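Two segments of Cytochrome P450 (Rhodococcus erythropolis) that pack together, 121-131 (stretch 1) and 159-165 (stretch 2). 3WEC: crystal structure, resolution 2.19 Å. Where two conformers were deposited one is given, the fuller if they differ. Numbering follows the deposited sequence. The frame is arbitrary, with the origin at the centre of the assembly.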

# COMPACT_ATOMS: atom_id res chain seq x y z
N ARG A 121 -10.57 3.53 17.04
CA ARG A 121 -11.31 4.57 17.71
C ARG A 121 -11.30 5.87 16.93
O ARG A 121 -12.19 6.70 17.12
CB ARG A 121 -10.72 4.84 19.07
CG ARG A 121 -10.86 3.69 20.02
CD ARG A 121 -10.08 3.96 21.30
NE ARG A 121 -10.46 3.06 22.37
CZ ARG A 121 -11.62 3.13 23.02
NH1 ARG A 121 -12.53 4.03 22.68
NH2 ARG A 121 -11.88 2.27 24.01
N SER A 122 -10.28 6.03 16.09
CA SER A 122 -10.11 7.20 15.24
C SER A 122 -10.64 6.96 13.86
O SER A 122 -10.46 7.81 12.97
CB SER A 122 -8.62 7.52 15.06
OG SER A 122 -8.07 7.97 16.27
N THR A 123 -11.22 5.79 13.63
CA THR A 123 -11.67 5.48 12.25
C THR A 123 -13.08 4.91 12.26
O THR A 123 -13.39 4.05 11.46
CB THR A 123 -10.67 4.57 11.44
OG1 THR A 123 -10.42 3.35 12.14
CG2 THR A 123 -9.35 5.26 11.20
N THR A 124 -13.93 5.36 13.19
CA THR A 124 -15.31 4.82 13.32
C THR A 124 -16.32 5.53 12.38
O THR A 124 -15.96 6.50 11.72
CB THR A 124 -15.88 4.98 14.74
OG1 THR A 124 -16.14 6.37 14.97
CG2 THR A 124 -14.90 4.44 15.76
N THR A 125 -17.57 5.08 12.36
CA THR A 125 -18.56 5.67 11.45
C THR A 125 -18.84 7.15 11.74
O THR A 125 -19.46 7.84 10.94
CB THR A 125 -19.87 4.86 11.37
OG1 THR A 125 -20.35 4.58 12.69
CG2 THR A 125 -19.62 3.54 10.64
N SER A 126 -18.35 7.64 12.88
CA SER A 126 -18.43 9.06 13.21
C SER A 126 -17.61 9.94 12.26
O SER A 126 -17.96 11.09 12.03
CB SER A 126 -18.04 9.28 14.67
OG SER A 126 -17.15 10.37 14.80
N MET A 127 -16.52 9.41 11.71
CA MET A 127 -15.60 10.10 10.80
C MET A 127 -15.99 9.91 9.32
O MET A 127 -15.33 10.45 8.42
CB MET A 127 -14.20 9.50 11.00
CG MET A 127 -13.07 10.51 11.15
SD MET A 127 -13.41 11.63 12.51
CE MET A 127 -12.05 12.77 12.35
N ASP A 128 -17.01 9.09 9.09
CA ASP A 128 -17.47 8.73 7.75
C ASP A 128 -17.83 9.91 6.86
O ASP A 128 -17.53 9.88 5.65
CB ASP A 128 -18.68 7.80 7.83
CG ASP A 128 -19.04 7.19 6.48
OD1 ASP A 128 -20.23 7.12 6.16
OD2 ASP A 128 -18.13 6.79 5.72
N ASP A 129 -18.49 10.92 7.44
CA ASP A 129 -18.89 12.16 6.73
C ASP A 129 -17.70 12.84 6.07
O ASP A 129 -17.79 13.36 4.95
CB ASP A 129 -19.62 13.13 7.69
CG ASP A 129 -21.14 13.04 7.60
OD1 ASP A 129 -21.66 12.14 6.91
OD2 ASP A 129 -21.84 13.89 8.21
N ILE A 130 -16.56 12.82 6.74
CA ILE A 130 -15.42 13.49 6.17
C ILE A 130 -14.71 12.64 5.08
O ILE A 130 -14.03 13.19 4.21
CB ILE A 130 -14.46 14.01 7.28
CG1 ILE A 130 -13.28 13.09 7.43
CG2 ILE A 130 -15.21 14.28 8.59
CD1 ILE A 130 -12.15 13.47 6.50
N VAL A 131 -14.91 11.32 5.11
CA VAL A 131 -14.40 10.46 4.03
C VAL A 131 -15.20 10.73 2.76
O VAL A 131 -14.62 10.91 1.68
CB VAL A 131 -14.48 8.96 4.36
CG1 VAL A 131 -14.05 8.13 3.15
CG2 VAL A 131 -13.61 8.63 5.58
N GLU A 159 -6.03 14.18 2.39
CA GLU A 159 -7.04 14.91 3.10
C GLU A 159 -7.59 14.02 4.20
O GLU A 159 -7.73 14.47 5.34
CB GLU A 159 -8.13 15.41 2.15
CG GLU A 159 -9.00 16.54 2.68
CD GLU A 159 -8.23 17.68 3.37
OE1 GLU A 159 -6.99 17.56 3.58
OE2 GLU A 159 -8.86 18.70 3.72
N VAL A 160 -7.82 12.74 3.88
CA VAL A 160 -8.44 11.83 4.87
C VAL A 160 -7.56 11.58 6.10
O VAL A 160 -8.04 11.61 7.26
CB VAL A 160 -8.85 10.48 4.24
CG1 VAL A 160 -9.36 9.53 5.31
CG2 VAL A 160 -9.93 10.65 3.16
N LEU A 161 -6.28 11.32 5.84
CA LEU A 161 -5.33 11.04 6.88
C LEU A 161 -5.07 12.25 7.77
O LEU A 161 -4.98 12.12 9.00
CB LEU A 161 -4.04 10.48 6.28
CG LEU A 161 -4.23 9.09 5.63
CD1 LEU A 161 -3.04 8.68 4.80
CD2 LEU A 161 -4.48 8.07 6.74
N SER A 162 -4.99 13.43 7.15
CA SER A 162 -4.91 14.68 7.90
C SER A 162 -6.03 14.76 8.93
O SER A 162 -5.83 15.25 10.04
CB SER A 162 -5.02 15.89 6.99
OG SER A 162 -4.40 17.00 7.60
N SER A 163 -7.22 14.27 8.56
CA SER A 163 -8.40 14.34 9.43
C SER A 163 -8.40 13.21 10.48
O SER A 163 -8.60 13.49 11.64
CB SER A 163 -9.69 14.34 8.59
OG SER A 163 -10.82 14.10 9.39
N ILE A 164 -8.13 11.95 10.06
CA ILE A 164 -7.89 10.84 11.00
C ILE A 164 -6.86 11.19 12.13
O ILE A 164 -7.08 10.87 13.30
CB ILE A 164 -7.42 9.53 10.29
CG1 ILE A 164 -8.34 9.10 9.12
CG2 ILE A 164 -7.32 8.37 11.29
CD1 ILE A 164 -9.67 8.47 9.52
N LEU A 165 -5.74 11.83 11.76
CA LEU A 165 -4.64 12.14 12.69
C LEU A 165 -4.90 13.33 13.66
O LEU A 165 -4.27 13.43 14.72
CB LEU A 165 -3.38 12.43 11.91
CG LEU A 165 -2.59 11.32 11.22
CD1 LEU A 165 -1.87 11.85 9.97
CD2 LEU A 165 -1.56 10.78 12.19

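The contact between residues 121-131 and 159-165 is small, burying 383 Å² over both sides, and no hydrogen bond crosses it. It rests on side-chain packing, and three residues account for just over half of the covered surface: Ile164 with 90 Å², Ser163 with 56 Å² and Ile130 with 53 Å².

Ile164 is the main point of attachment for the first part of stretch 1. Its CA-to-CB bond points sideways relative to the other stretch, but with chi1 and chi2 both in the m well the end of the side chain comes nearer, and CD1 becomes the atom that meets three different residues. CD1 of Ile164 lies 3.6 Å from the backbone O of Ser122, 3.6 Å from CG2 of Thr123 and 4.3 Å from CG of Met127. A single methyl group thus meets a carbonyl, a threonine methyl and a methionine methylene, all contributed by stretch 1. The approach to the Ser122 carbonyl is a van der Waals contact, since a methyl carbon offers no conventional donor. Ser122 also touches Ile164 through its own side chain, with CB of Ser122 4.1 Å from CG2 of Ile164, and the CA atoms of the two residues are 6.0 Å apart. The hydroxyl of Ser122 makes no hydrogen bond across the contact; it is hydrogen-bonded elsewhere in the structure. Thr123, with chi1 at 56°, sets its methyl against Ile164, while its OG1 is hydrogen-bonded to a residue just before or after one of the stretches.

Ser163, one residue earlier on the helix, points toward stretch 1 and presents its hydroxyl to apolar atoms. OG of Ser163 lies 3.2 Å from CD1 of Ile130 and 3.5 Å from CE of Met127. Neither partner atom can hydrogen-bond to a hydroxyl in the usual sense, so these are close packing contacts, the first of them tight. Met127 therefore reaches both neighbouring helix residues, its CE lying near Ser163 and its CG near Ile164.

Ile130 also points toward the helix. Its chi1 of 101° lies between the usual wells, and its CD1 is the atom that makes the closest approach of the whole contact, to the Ser163 hydroxyl. CD1 of Ile130 also comes within 4.4 Å of CA of Val160, so it spans positions about one helical turn apart. The backbone bond from Ser163 N to Glu159 O, 3.3 Å, and that from Ile164 N to Val160 O, 2.8 Å, are regular bonds of the helix that carries these residues.

Beside Ile130, the contact ends in a looser apolar pair. CG2 of Val131 lies 4.4 Å from CG1 of Val160; both side chains leave the backbone sideways, both have chi1 at 175°, and the CA atoms of Val131 and Val160 are 6.2 Å apart. Packing is thus closer around Ser163 and Ile164 than at this valine pair.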